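Local coordinates for protein peptidoglycan DD-endopeptidase ShyB (Vibrio cholerae, PDB 2GU1) that cleaves peptide cross-links between peptidoglycan strands as a zinc-dependent DD-endopeptidase, probably letting new glycan be inserted as the cell wall expands, at residues G234-T239 and G309-F314; T239-P244 and A301-R306; T276-L281 and Q296-A301. All coordinates share one frame; numbering follows the deposited sequence.

Overall arrangement
All three contacts lie in the M23 peptidase domain, with centres 8 to 10 Å apart. Interaction 1 joins strands 235-237 and 312-318, the pair that carries two of the zinc ligands. Along the chain the contacts are nested: interaction 3 falls inside the loop closed by interaction 2, and interaction 2 inside that closed by interaction 1. Thr239 belongs to interactions 1 and 2, Ala301 to interactions 2 and 3. Strand 274-281, next to 312-318 in the large antiparallel sheet, packs in interaction 3 on strand 297-300 of the small three-stranded sheet. Together they tie the zinc-bearing sheet to the small sheet and the loops beside it.

Interaction 1: G234-T239 and G309-F314; sequences GTDFAT and GPHLHF. With ZN (zinc ion), chain B.
The carboxylate of Asp236 meets two imidazoles, its plane turned 54° from the His311 ring and 59° from the His313 ring. His311 presents CD2 to Asp236 CG at 3.3 Å, an oblique approach, while at its own edge, nearly in the ring plane, ND1 gives its N-H to Gly309 O (2.7 Å) and so fixes the rotation of the ring. On the other side of the sheet, Phe237 carries Thr235 CG2 over one face, toward the rim, and Phe314 CB comes to its edge at 4.0 Å from CE2.

Zinc joins the strands at their non-hydrogen-bonded pair: Asp236 OD1 and His313 ND1 each stand 2.0 Å from the ion. His313 stands on the same face of the sheet as Asp236, and CG anti to the backbone N (chi1 171°) helps bring ND1 to the metal. Glu315 accepts a hydrogen bond from His313 NE2, a second-shell partner that would steady the ring. Two hydrogen-bonded pairs flank this one, Thr235 with Phe314 and Phe237 with Leu312; Thr235 N to Phe314 O is 2.7 Å.

His232 supplies the third protein ligand of the catalytic zinc, as expected of an M23 peptidase. Strand 235-237 runs antiparallel between 213-215 and 312-318, and strand 274-281 lies along the far side of 312-318.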
ATOM      1  N   GLY A 234       8.272   3.592 -10.395  1.00 24.21           N
ATOM      2  CA  GLY A 234       9.319   3.403  -9.408  1.00 24.61           C
ATOM      3  C   GLY A 234      10.664   3.891  -9.912  1.00 25.85           C
ATOM      4  O   GLY A 234      10.754   4.474 -10.990  1.00 25.33           O
ATOM      5  N   THR A 235      11.709   3.656  -9.129  1.00 24.94           N
ATOM      6  CA  THR A 235      13.051   4.073  -9.513  1.00 24.06           C
ATOM      7  C   THR A 235      13.926   2.829  -9.655  1.00 25.56           C
ATOM      8  O   THR A 235      13.905   1.951  -8.789  1.00 26.40           O
ATOM      9  CB  THR A 235      13.663   5.004  -8.441  1.00 22.92           C
ATOM     10  OG1 THR A 235      12.799   6.121  -8.223  1.00 22.60           O
ATOM     11  CG2 THR A 235      15.015   5.505  -8.876  1.00 21.49           C
ATOM     12  N   ASP A 236      14.687   2.742 -10.742  1.00 23.89           N
ATOM     13  CA  ASP A 236      15.565   1.591 -10.956  1.00 25.63           C
ATOM     14  C   ASP A 236      17.007   1.900 -10.577  1.00 26.35           C
ATOM     15  O   ASP A 236      17.580   2.872 -11.073  1.00 26.35           O
ATOM     16  CB  ASP A 236      15.516   1.150 -12.421  1.00 25.90           C
ATOM     17  CG  ASP A 236      14.153   0.649 -12.821  1.00 25.14           C
ATOM     18  OD1 ASP A 236      13.312   0.465 -11.913  1.00 23.83           O
ATOM     19  OD2 ASP A 236      13.929   0.424 -14.026  1.00 22.55           O
ATOM     20  N   PHE A 237      17.578   1.077  -9.693  1.00 25.08           N
ATOM     21  CA  PHE A 237      18.967   1.229  -9.243  1.00 25.89           C
ATOM     22  C   PHE A 237      19.828   0.140  -9.882  1.00 26.28           C
ATOM     23  O   PHE A 237      19.388  -1.008 -10.042  1.00 25.92           O
ATOM     24  CB  PHE A 237      19.056   1.138  -7.712  1.00 25.63           C
ATOM     25  CG  PHE A 237      18.428   2.301  -6.998  1.00 24.37           C
ATOM     26  CD1 PHE A 237      18.996   3.571  -7.073  1.00 25.77           C
ATOM     27  CD2 PHE A 237      17.249   2.137  -6.275  1.00 25.73           C
ATOM     28  CE1 PHE A 237      18.399   4.661  -6.439  1.00 26.50           C
ATOM     29  CE2 PHE A 237      16.641   3.216  -5.636  1.00 24.72           C
ATOM     30  CZ  PHE A 237      17.215   4.484  -5.717  1.00 25.29           C
ATOM     31  N   ALA A 238      21.052   0.509 -10.258  1.00 26.59           N
ATOM     32  CA  ALA A 238      21.975  -0.406 -10.917  1.00 28.03           C
ATOM     33  C   ALA A 238      22.634  -1.376  -9.948  1.00 28.98           C
ATOM     34  O   ALA A 238      23.813  -1.233  -9.612  1.00 31.98           O
ATOM     35  CB  ALA A 238      23.042   0.389 -11.663  1.00 27.37           C
ATOM     36  N   THR A 239      21.875  -2.368  -9.506  1.00 27.51           N
ATOM     37  CA  THR A 239      22.388  -3.361  -8.568  1.00 26.50           C
ATOM     38  C   THR A 239      22.744  -4.682  -9.222  1.00 27.38           C
ATOM     39  O   THR A 239      22.055  -5.148 -10.128  1.00 28.26           O
ATOM     40  CB  THR A 239      21.353  -3.701  -7.482  1.00 25.50           C
ATOM     41  OG1 THR A 239      20.109  -4.040  -8.110  1.00 28.52           O
ATOM     42  CG2 THR A 239      21.154  -2.542  -6.543  1.00 23.24           C
ATOM     43  N   GLY A 309      17.178  -6.527 -17.914  1.00 40.94           N
ATOM     44  CA  GLY A 309      18.447  -6.633 -17.221  1.00 39.42           C
ATOM     45  C   GLY A 309      18.262  -6.561 -15.716  1.00 37.97           C
ATOM     46  O   GLY A 309      17.273  -5.994 -15.245  1.00 38.81           O
ATOM     47  N   PRO A 310      19.195  -7.125 -14.929  1.00 35.71           N
ATOM     48  CA  PRO A 310      19.091  -7.099 -13.471  1.00 32.37           C
ATOM     49  C   PRO A 310      19.067  -5.673 -12.932  1.00 30.32           C
ATOM     50  O   PRO A 310      19.760  -4.795 -13.445  1.00 25.90           O
ATOM     51  CB  PRO A 310      20.339  -7.854 -13.023  1.00 33.40           C
ATOM     52  CG  PRO A 310      20.584  -8.803 -14.148  1.00 33.27           C
ATOM     53  CD  PRO A 310      20.365  -7.920 -15.345  1.00 36.96           C
ATOM     54  N   HIS A 311      18.259  -5.453 -11.900  1.00 26.30           N
ATOM     55  CA  HIS A 311      18.149  -4.148 -11.274  1.00 22.86           C
ATOM     56  C   HIS A 311      17.082  -4.200 -10.195  1.00 21.82           C
ATOM     57  O   HIS A 311      16.233  -5.092 -10.184  1.00 22.93           O
ATOM     58  CB  HIS A 311      17.738  -3.076 -12.293  1.00 26.20           C
ATOM     59  CG  HIS A 311      16.332  -3.225 -12.795  1.00 26.26           C
ATOM     60  ND1 HIS A 311      15.958  -4.215 -13.679  1.00 27.61           N
ATOM     61  CD2 HIS A 311      15.213  -2.503 -12.542  1.00 27.58           C
ATOM     62  CE1 HIS A 311      14.670  -4.093 -13.955  1.00 29.46           C
ATOM     63  NE2 HIS A 311      14.195  -3.062 -13.278  1.00 28.67           N
ATOM     64  N   LEU A 312      17.135  -3.242  -9.287  1.00 20.11           N
ATOM     65  CA  LEU A 312      16.138  -3.152  -8.245  1.00 21.93           C
ATOM     66  C   LEU A 312      15.149  -2.086  -8.697  1.00 24.10           C
ATOM     67  O   LEU A 312      15.541  -0.996  -9.133  1.00 20.63           O
ATOM     68  CB  LEU A 312      16.759  -2.723  -6.916  1.00 21.09           C
ATOM     69  CG  LEU A 312      15.756  -2.433  -5.796  1.00 25.11           C
ATOM     70  CD1 LEU A 312      15.187  -3.740  -5.254  1.00 22.86           C
ATOM     71  CD2 LEU A 312      16.443  -1.663  -4.678  1.00 23.41           C
ATOM     72  N   HIS A 313      13.867  -2.420  -8.631  1.00 23.18           N
ATOM     73  CA  HIS A 313      12.821  -1.470  -8.972  1.00 21.11           C
ATOM     74  C   HIS A 313      12.252  -1.109  -7.600  1.00 21.57           C
ATOM     75  O   HIS A 313      11.678  -1.967  -6.927  1.00 20.54           O
ATOM     76  CB  HIS A 313      11.750  -2.140  -9.837  1.00 22.85           C
ATOM     77  CG  HIS A 313      10.531  -1.299 -10.047  1.00 23.46           C
ATOM     78  ND1 HIS A 313      10.346  -0.518 -11.168  1.00 24.38           N
ATOM     79  CD2 HIS A 313       9.441  -1.100  -9.267  1.00 23.53           C
ATOM     80  CE1 HIS A 313       9.194   0.124 -11.071  1.00 21.66           C
ATOM     81  NE2 HIS A 313       8.625  -0.212  -9.926  1.00 23.15           N
ATOM     82  N   PHE A 314      12.437   0.145  -7.189  1.00 20.04           N
ATOM     83  CA  PHE A 314      11.988   0.626  -5.879  1.00 20.82           C
ATOM     84  C   PHE A 314      10.796   1.570  -5.999  1.00 20.24           C
ATOM     85  O   PHE A 314      10.756   2.435  -6.885  1.00 18.64           O
ATOM     86  CB  PHE A 314      13.166   1.336  -5.176  1.00 19.12           C
ATOM     87  CG  PHE A 314      12.821   1.952  -3.844  1.00 18.67           C
ATOM     88  CD1 PHE A 314      12.389   1.170  -2.780  1.00 19.87           C
ATOM     89  CD2 PHE A 314      12.943   3.329  -3.654  1.00 17.58           C
ATOM     90  CE1 PHE A 314      12.085   1.752  -1.536  1.00 16.50           C
ATOM     91  CE2 PHE A 314      12.643   3.915  -2.432  1.00 16.64           C
ATOM     92  CZ  PHE A 314      12.209   3.128  -1.364  1.00 16.33           C
TER
HETATM   93 ZN    ZN B 362      11.538  -0.046 -12.762  1.00 26.62          ZN

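Interaction 2: T239-P244 and A301-R306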
ATOM      1  N   THR A 239      21.875  -2.368  -9.506  1.00 27.51           N
ATOM      2  CA  THR A 239      22.388  -3.361  -8.568  1.00 26.50           C
ATOM      3  C   THR A 239      22.744  -4.682  -9.222  1.00 27.38           C
ATOM      4  O   THR A 239      22.055  -5.148 -10.128  1.00 28.26           O
ATOM      5  CB  THR A 239      21.353  -3.701  -7.482  1.00 25.50           C
ATOM      6  OG1 THR A 239      20.109  -4.040  -8.110  1.00 28.52           O
ATOM      7  CG2 THR A 239      21.154  -2.542  -6.543  1.00 23.24           C
ATOM      8  N   PRO A 240      23.846  -5.299  -8.778  1.00 27.00           N
ATOM      9  CA  PRO A 240      24.238  -6.590  -9.341  1.00 25.78           C
ATOM     10  C   PRO A 240      23.294  -7.575  -8.651  1.00 25.09           C
ATOM     11  O   PRO A 240      22.768  -7.264  -7.585  1.00 20.99           O
ATOM     12  CB  PRO A 240      25.667  -6.779  -8.832  1.00 27.71           C
ATOM     13  CG  PRO A 240      26.142  -5.379  -8.551  1.00 30.61           C
ATOM     14  CD  PRO A 240      24.923  -4.742  -7.945  1.00 28.00           C
ATOM     15  N   ILE A 241      23.056  -8.736  -9.249  1.00 21.66           N
ATOM     16  CA  ILE A 241      22.209  -9.721  -8.601  1.00 22.02           C
ATOM     17  C   ILE A 241      22.954 -10.060  -7.310  1.00 22.19           C
ATOM     18  O   ILE A 241      24.170 -10.270  -7.342  1.00 22.89           O
ATOM     19  CB  ILE A 241      22.088 -11.002  -9.459  1.00 22.11           C
ATOM     20  CG1 ILE A 241      21.418 -10.665 -10.791  1.00 21.61           C
ATOM     21  CG2 ILE A 241      21.307 -12.065  -8.705  1.00 24.37           C
ATOM     22  CD1 ILE A 241      21.318 -11.838 -11.773  1.00 25.48           C
ATOM     23  N   GLY A 242      22.247 -10.084  -6.183  1.00 22.22           N
ATOM     24  CA  GLY A 242      22.888 -10.412  -4.917  1.00 22.29           C
ATOM     25  C   GLY A 242      23.230  -9.215  -4.043  1.00 24.59           C
ATOM     26  O   GLY A 242      23.612  -9.381  -2.880  1.00 25.72           O
ATOM     27  N   ALA A 243      23.106  -8.009  -4.584  1.00 22.24           N
ATOM     28  CA  ALA A 243      23.402  -6.814  -3.804  1.00 25.06           C
ATOM     29  C   ALA A 243      22.367  -6.671  -2.699  1.00 25.86           C
ATOM     30  O   ALA A 243      21.186  -6.947  -2.910  1.00 26.39           O
ATOM     31  CB  ALA A 243      23.377  -5.579  -4.692  1.00 25.08           C
ATOM     32  N   PRO A 244      22.797  -6.242  -1.502  1.00 24.80           N
ATOM     33  CA  PRO A 244      21.856  -6.078  -0.394  1.00 24.80           C
ATOM     34  C   PRO A 244      20.855  -4.952  -0.637  1.00 24.45           C
ATOM     35  O   PRO A 244      21.196  -3.900  -1.191  1.00 24.05           O
ATOM     36  CB  PRO A 244      22.768  -5.796   0.801  1.00 25.11           C
ATOM     37  CG  PRO A 244      23.916  -5.060   0.164  1.00 29.15           C
ATOM     38  CD  PRO A 244      24.168  -5.909  -1.076  1.00 24.71           C
ATOM     39  N   ALA A 301      19.038  -7.966  -4.134  1.00 22.32           N
ATOM     40  CA  ALA A 301      18.568  -7.582  -5.461  1.00 19.60           C
ATOM     41  C   ALA A 301      18.707  -8.736  -6.432  1.00 19.50           C
ATOM     42  O   ALA A 301      19.530  -9.637  -6.237  1.00 23.02           O
ATOM     43  CB  ALA A 301      19.341  -6.359  -5.960  1.00 22.34           C
ATOM     44  N   GLY A 302      17.904  -8.726  -7.489  1.00 20.39           N
ATOM     45  CA  GLY A 302      17.974  -9.819  -8.432  1.00 18.27           C
ATOM     46  C   GLY A 302      17.553  -9.426  -9.827  1.00 20.02           C
ATOM     47  O   GLY A 302      17.654  -8.263 -10.212  1.00 21.60           O
ATOM     48  N   ALA A 303      17.080 -10.418 -10.568  1.00 20.39           N
ATOM     49  CA  ALA A 303      16.617 -10.238 -11.930  1.00 20.92           C
ATOM     50  C   ALA A 303      15.440 -11.179 -12.159  1.00 22.95           C
ATOM     51  O   ALA A 303      15.289 -11.716 -13.251  1.00 23.69           O
ATOM     52  CB  ALA A 303      17.733 -10.565 -12.893  1.00 21.10           C
ATOM     53  N   THR A 304      14.630 -11.405 -11.125  1.00 23.95           N
ATOM     54  CA  THR A 304      13.468 -12.286 -11.268  1.00 27.03           C
ATOM     55  C   THR A 304      12.313 -11.523 -11.909  1.00 27.41           C
ATOM     56  O   THR A 304      12.267 -10.287 -11.878  1.00 27.50           O
ATOM     57  CB  THR A 304      12.994 -12.886  -9.910  1.00 26.11           C
ATOM     58  OG1 THR A 304      12.739 -11.839  -8.965  1.00 27.23           O
ATOM     59  CG2 THR A 304      14.048 -13.848  -9.345  1.00 27.56           C
ATOM     60  N   GLY A 305      11.387 -12.266 -12.505  1.00 28.11           N
ATOM     61  CA  GLY A 305      10.258 -11.639 -13.162  1.00 30.54           C
ATOM     62  C   GLY A 305      10.625 -11.311 -14.591  1.00 32.43           C
ATOM     63  O   GLY A 305      11.466 -11.987 -15.185  1.00 32.18           O
ATOM     64  N   ARG A 306      10.001 -10.272 -15.136  1.00 34.94           N
ATOM     65  CA  ARG A 306      10.241  -9.835 -16.506  1.00 38.24           C
ATOM     66  C   ARG A 306      11.027  -8.524 -16.555  1.00 38.98           C
ATOM     67  O   ARG A 306      10.581  -7.497 -16.031  1.00 36.84           O
ATOM     68  CB  ARG A 306       8.905  -9.661 -17.233  1.00 41.99           C
ATOM     69  CG  ARG A 306       8.996  -8.906 -18.555  1.00 47.95           C
ATOM     70  CD  ARG A 306       9.919  -9.614 -19.538  1.00 53.63           C
ATOM     71  NE  ARG A 306       9.429 -10.941 -19.907  1.00 56.98           N
ATOM     72  CZ  ARG A 306       8.292 -11.168 -20.562  1.00 59.10           C
ATOM     73  NH1 ARG A 306       7.514 -10.155 -20.927  1.00 59.55           N
ATOM     74  NH2 ARG A 306       7.933 -12.411 -20.858  1.00 59.09           N
TER
HETATM   75  O   HOH W   1      19.625  -6.501  -9.475  1.00 25.95           O
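Two backbone hydrogen bonds hold Ala301 against the turn formed by Pro240 to Ala243. Its N-H goes to Ala243 O at 2.7 Å. Its own carbonyl receives Gly242 N at 2.8 Å; the N-H points almost straight at the oxygen (176°), although the donor stands above the carbonyl plane. The turn is of type II, closed by Ala243 N on Pro240 O, and Gly242 takes the positive phi (100°) of its third position. The CA of Ile241 adds a weaker C-H...O contact to the same Ala301 O.

One water bridges the polar groups, hydrogen-bonded to Thr239 OG1 at 2.9 Å and donating to Gly302 O at 2.7 Å.

The remaining contacts are van der Waals packing. Ala301 points its methyl toward the turn, and CB comes within 3.3 Å of Thr239 OG1; Ala243 CB makes an apolar contact with the same methyl. Ile241 touches segment 301-306 with both branches: CG2 rests on Gly302 CA, while chi2 of 176° extends the longer branch until CD1 meets Ala303 CB at 4.0 Å, again apolar.

The contact pins the loop leaving strand 235-237 to the loop leaving 297-300, just where strands 244-246 and 297-300 pair in the small antiparallel sheet. Farther on, Thr304 hydrogen-bonds to His280 and Leu281, tying the second loop to the corner the chain turns at His280.

Interaction 3: T276-L281 and Q296-A301; sequences TRYLHL and QKIALA
Leu281 lies against the backbone of Leu300 and Ala301 and the methyl of Ala299. Its CB is 3.7 Å from Leu300 O; beyond it, CG, placed anti to the carbonyl carbon (chi1 -57°), comes within 4.2 Å of Ala299 CB. The fork then closes on that methyl: CD1 touches Ala299 CB at 3.5 Å, and CD2 lies 3.8 Å from the same carbon while also nearing Leu300 O and Ala301 CA.

A second apolar contact is made by Ile298 and Tyr278, whose side chains cross at about a right angle. Ile298 CD1 sits over the centre of the ring, 3.7 Å from its centroid and 9° off the normal, a CH-pi contact that brings the methyl near all six ring carbons. An extended chi2 (-178°) carries CD1 out to that place. The phenol oxygen is tied elsewhere: Tyr278 OH and Thr276 OG1 share a hydrogen bond of 2.8 Å, with either the possible donor, and Thr276 OG1 also bonds His270.

Opposite Val245 the strand carries a classic beta bulge made of Ile298 and Ala299, which lets both side chains point toward segment 276-281. No hydrogen bond crosses between the two segments, so this is a hydrophobic interface between sheets. Val245 of strand 244-246 touches both Tyr278 and Leu281, Ile268 of strand 265-269 touches Ile298, and Phe314 of strand 312-318 meets the Tyr278 ring.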
ATOM      1  N   THR A 276       6.523   1.004   0.898  1.00 19.93           N
ATOM      2  CA  THR A 276       7.598   0.929  -0.086  1.00 19.86           C
ATOM      3  C   THR A 276       7.554  -0.474  -0.677  1.00 19.77           C
ATOM      4  O   THR A 276       7.222  -1.436   0.027  1.00 16.61           O
ATOM      5  CB  THR A 276       8.995   1.163   0.543  1.00 19.85           C
ATOM      6  OG1 THR A 276       9.158   0.324   1.695  1.00 20.89           O
ATOM      7  CG2 THR A 276       9.170   2.622   0.938  1.00 18.59           C
ATOM      8  N   ARG A 277       7.857  -0.577  -1.970  1.00 16.63           N
ATOM      9  CA  ARG A 277       7.871  -1.861  -2.669  1.00 19.87           C
ATOM     10  C   ARG A 277       9.257  -2.125  -3.235  1.00 19.03           C
ATOM     11  O   ARG A 277       9.942  -1.189  -3.672  1.00 18.20           O
ATOM     12  CB  ARG A 277       6.891  -1.859  -3.841  1.00 20.50           C
ATOM     13  CG  ARG A 277       5.449  -1.685  -3.469  1.00 23.71           C
ATOM     14  CD  ARG A 277       4.646  -1.647  -4.752  1.00 29.11           C
ATOM     15  NE  ARG A 277       3.219  -1.758  -4.515  1.00 29.22           N
ATOM     16  CZ  ARG A 277       2.302  -1.452  -5.420  1.00 29.42           C
ATOM     17  NH1 ARG A 277       2.679  -1.012  -6.614  1.00 28.98           N
ATOM     18  NH2 ARG A 277       1.012  -1.598  -5.139  1.00 27.53           N
ATOM     19  N   TYR A 278       9.646  -3.399  -3.256  1.00 17.95           N
ATOM     20  CA  TYR A 278      10.959  -3.812  -3.755  1.00 19.84           C
ATOM     21  C   TYR A 278      10.720  -4.996  -4.710  1.00 20.20           C
ATOM     22  O   TYR A 278      10.301  -6.068  -4.280  1.00 21.80           O
ATOM     23  CB  TYR A 278      11.840  -4.242  -2.567  1.00 19.25           C
ATOM     24  CG  TYR A 278      11.879  -3.240  -1.419  1.00 20.74           C
ATOM     25  CD1 TYR A 278      12.958  -2.367  -1.258  1.00 18.81           C
ATOM     26  CD2 TYR A 278      10.814  -3.135  -0.526  1.00 17.90           C
ATOM     27  CE1 TYR A 278      12.964  -1.411  -0.241  1.00 20.25           C
ATOM     28  CE2 TYR A 278      10.810  -2.181   0.492  1.00 19.35           C
ATOM     29  CZ  TYR A 278      11.882  -1.319   0.627  1.00 19.30           C
ATOM     30  OH  TYR A 278      11.842  -0.338   1.596  1.00 17.66           O
ATOM     31  N   LEU A 279      10.996  -4.804  -5.999  1.00 19.12           N
ATOM     32  CA  LEU A 279      10.760  -5.845  -6.998  1.00 18.83           C
ATOM     33  C   LEU A 279      11.979  -6.492  -7.644  1.00 19.10           C
ATOM     34  O   LEU A 279      13.102  -5.986  -7.553  1.00 17.77           O
ATOM     35  CB  LEU A 279       9.872  -5.300  -8.115  1.00 17.42           C
ATOM     36  CG  LEU A 279       8.396  -5.018  -7.851  1.00 20.46           C
ATOM     37  CD1 LEU A 279       8.229  -4.055  -6.691  1.00 18.87           C
ATOM     38  CD2 LEU A 279       7.776  -4.444  -9.139  1.00 18.05           C
ATOM     39  N   HIS A 280      11.718  -7.621  -8.302  1.00 17.96           N
ATOM     40  CA  HIS A 280      12.724  -8.401  -9.018  1.00 20.19           C
ATOM     41  C   HIS A 280      13.826  -8.964  -8.128  1.00 20.29           C
ATOM     42  O   HIS A 280      14.904  -9.318  -8.606  1.00 23.46           O
ATOM     43  CB  HIS A 280      13.338  -7.542 -10.125  1.00 19.07           C
ATOM     44  CG  HIS A 280      12.321  -6.911 -11.025  1.00 21.21           C
ATOM     45  ND1 HIS A 280      11.435  -7.648 -11.781  1.00 25.08           N
ATOM     46  CD2 HIS A 280      12.041  -5.611 -11.283  1.00 23.60           C
ATOM     47  CE1 HIS A 280      10.654  -6.832 -12.466  1.00 21.61           C
ATOM     48  NE2 HIS A 280      11.001  -5.589 -12.182  1.00 24.02           N
ATOM     49  N   LEU A 281      13.547  -9.067  -6.839  1.00 21.59           N
ATOM     50  CA  LEU A 281      14.525  -9.575  -5.892  1.00 20.46           C
ATOM     51  C   LEU A 281      14.994 -10.999  -6.189  1.00 22.67           C
ATOM     52  O   LEU A 281      14.218 -11.848  -6.637  1.00 23.16           O
ATOM     53  CB  LEU A 281      13.936  -9.511  -4.480  1.00 21.57           C
ATOM     54  CG  LEU A 281      13.463  -8.132  -3.997  1.00 20.39           C
ATOM     55  CD1 LEU A 281      12.722  -8.277  -2.685  1.00 23.02           C
ATOM     56  CD2 LEU A 281      14.672  -7.195  -3.831  1.00 19.69           C
ATOM     57  N   GLN A 296      17.599  -1.680   7.686  1.00 32.66           N
ATOM     58  CA  GLN A 296      17.752  -3.117   7.876  1.00 34.07           C
ATOM     59  C   GLN A 296      17.756  -3.853   6.537  1.00 33.82           C
ATOM     60  O   GLN A 296      17.009  -3.501   5.618  1.00 31.11           O
ATOM     61  CB  GLN A 296      16.611  -3.651   8.741  1.00 35.66           C
ATOM     62  CG  GLN A 296      16.791  -5.082   9.201  1.00 37.58           C
ATOM     63  CD  GLN A 296      15.609  -5.581  10.007  1.00 39.86           C
ATOM     64  OE1 GLN A 296      14.958  -4.813  10.715  1.00 39.71           O
ATOM     65  NE2 GLN A 296      15.335  -6.879   9.916  1.00 40.67           N
ATOM     66  N   LYS A 297      18.604  -4.872   6.424  1.00 32.57           N
ATOM     67  CA  LYS A 297      18.669  -5.654   5.194  1.00 32.20           C
ATOM     68  C   LYS A 297      17.410  -6.504   5.133  1.00 32.46           C
ATOM     69  O   LYS A 297      17.066  -7.185   6.099  1.00 33.33           O
ATOM     70  CB  LYS A 297      19.917  -6.551   5.175  1.00 32.96           C
ATOM     71  CG  LYS A 297      19.993  -7.441   3.943  1.00 35.06           C
ATOM     72  CD  LYS A 297      21.429  -7.801   3.564  1.00 38.91           C
ATOM     73  CE  LYS A 297      22.102  -8.671   4.607  1.00 40.72           C
ATOM     74  NZ  LYS A 297      23.480  -9.064   4.168  1.00 44.01           N
ATOM     75  N   ILE A 298      16.719  -6.466   3.999  1.00 32.34           N
ATOM     76  CA  ILE A 298      15.484  -7.223   3.853  1.00 29.93           C
ATOM     77  C   ILE A 298      15.500  -8.179   2.668  1.00 29.05           C
ATOM     78  O   ILE A 298      14.672  -9.091   2.581  1.00 30.30           O
ATOM     79  CB  ILE A 298      14.277  -6.265   3.723  1.00 29.66           C
ATOM     80  CG1 ILE A 298      14.453  -5.360   2.502  1.00 29.11           C
ATOM     81  CG2 ILE A 298      14.150  -5.429   4.986  1.00 27.13           C
ATOM     82  CD1 ILE A 298      13.323  -4.335   2.322  1.00 29.10           C
ATOM     83  N   ALA A 299      16.444  -7.982   1.755  1.00 27.41           N
ATOM     84  CA  ALA A 299      16.534  -8.853   0.595  1.00 25.46           C
ATOM     85  C   ALA A 299      17.817  -8.644  -0.185  1.00 25.13           C
ATOM     86  O   ALA A 299      18.649  -7.805   0.167  1.00 26.12           O
ATOM     87  CB  ALA A 299      15.338  -8.621  -0.321  1.00 27.59           C
ATOM     88  N   LEU A 300      17.960  -9.417  -1.255  1.00 24.48           N
ATOM     89  CA  LEU A 300      19.112  -9.317  -2.126  1.00 22.72           C
ATOM     90  C   LEU A 300      18.535  -9.020  -3.503  1.00 23.53           C
ATOM     91  O   LEU A 300      17.621  -9.718  -3.969  1.00 22.42           O
ATOM     92  CB  LEU A 300      19.895 -10.635  -2.137  1.00 20.13           C
ATOM     93  CG  LEU A 300      20.426 -11.098  -0.770  1.00 25.05           C
ATOM     94  CD1 LEU A 300      21.211 -12.400  -0.934  1.00 26.91           C
ATOM     95  CD2 LEU A 300      21.319 -10.018  -0.167  1.00 25.72           C
ATOM     96  N   ALA A 301      19.038  -7.966  -4.134  1.00 22.32           N
ATOM     97  CA  ALA A 301      18.568  -7.582  -5.461  1.00 19.60           C
ATOM     98  C   ALA A 301      18.707  -8.736  -6.432  1.00 19.50           C
ATOM     99  O   ALA A 301      19.530  -9.637  -6.237  1.00 23.02           O
ATOM    100  CB  ALA A 301      19.341  -6.359  -5.960  1.00 22.34           C
TER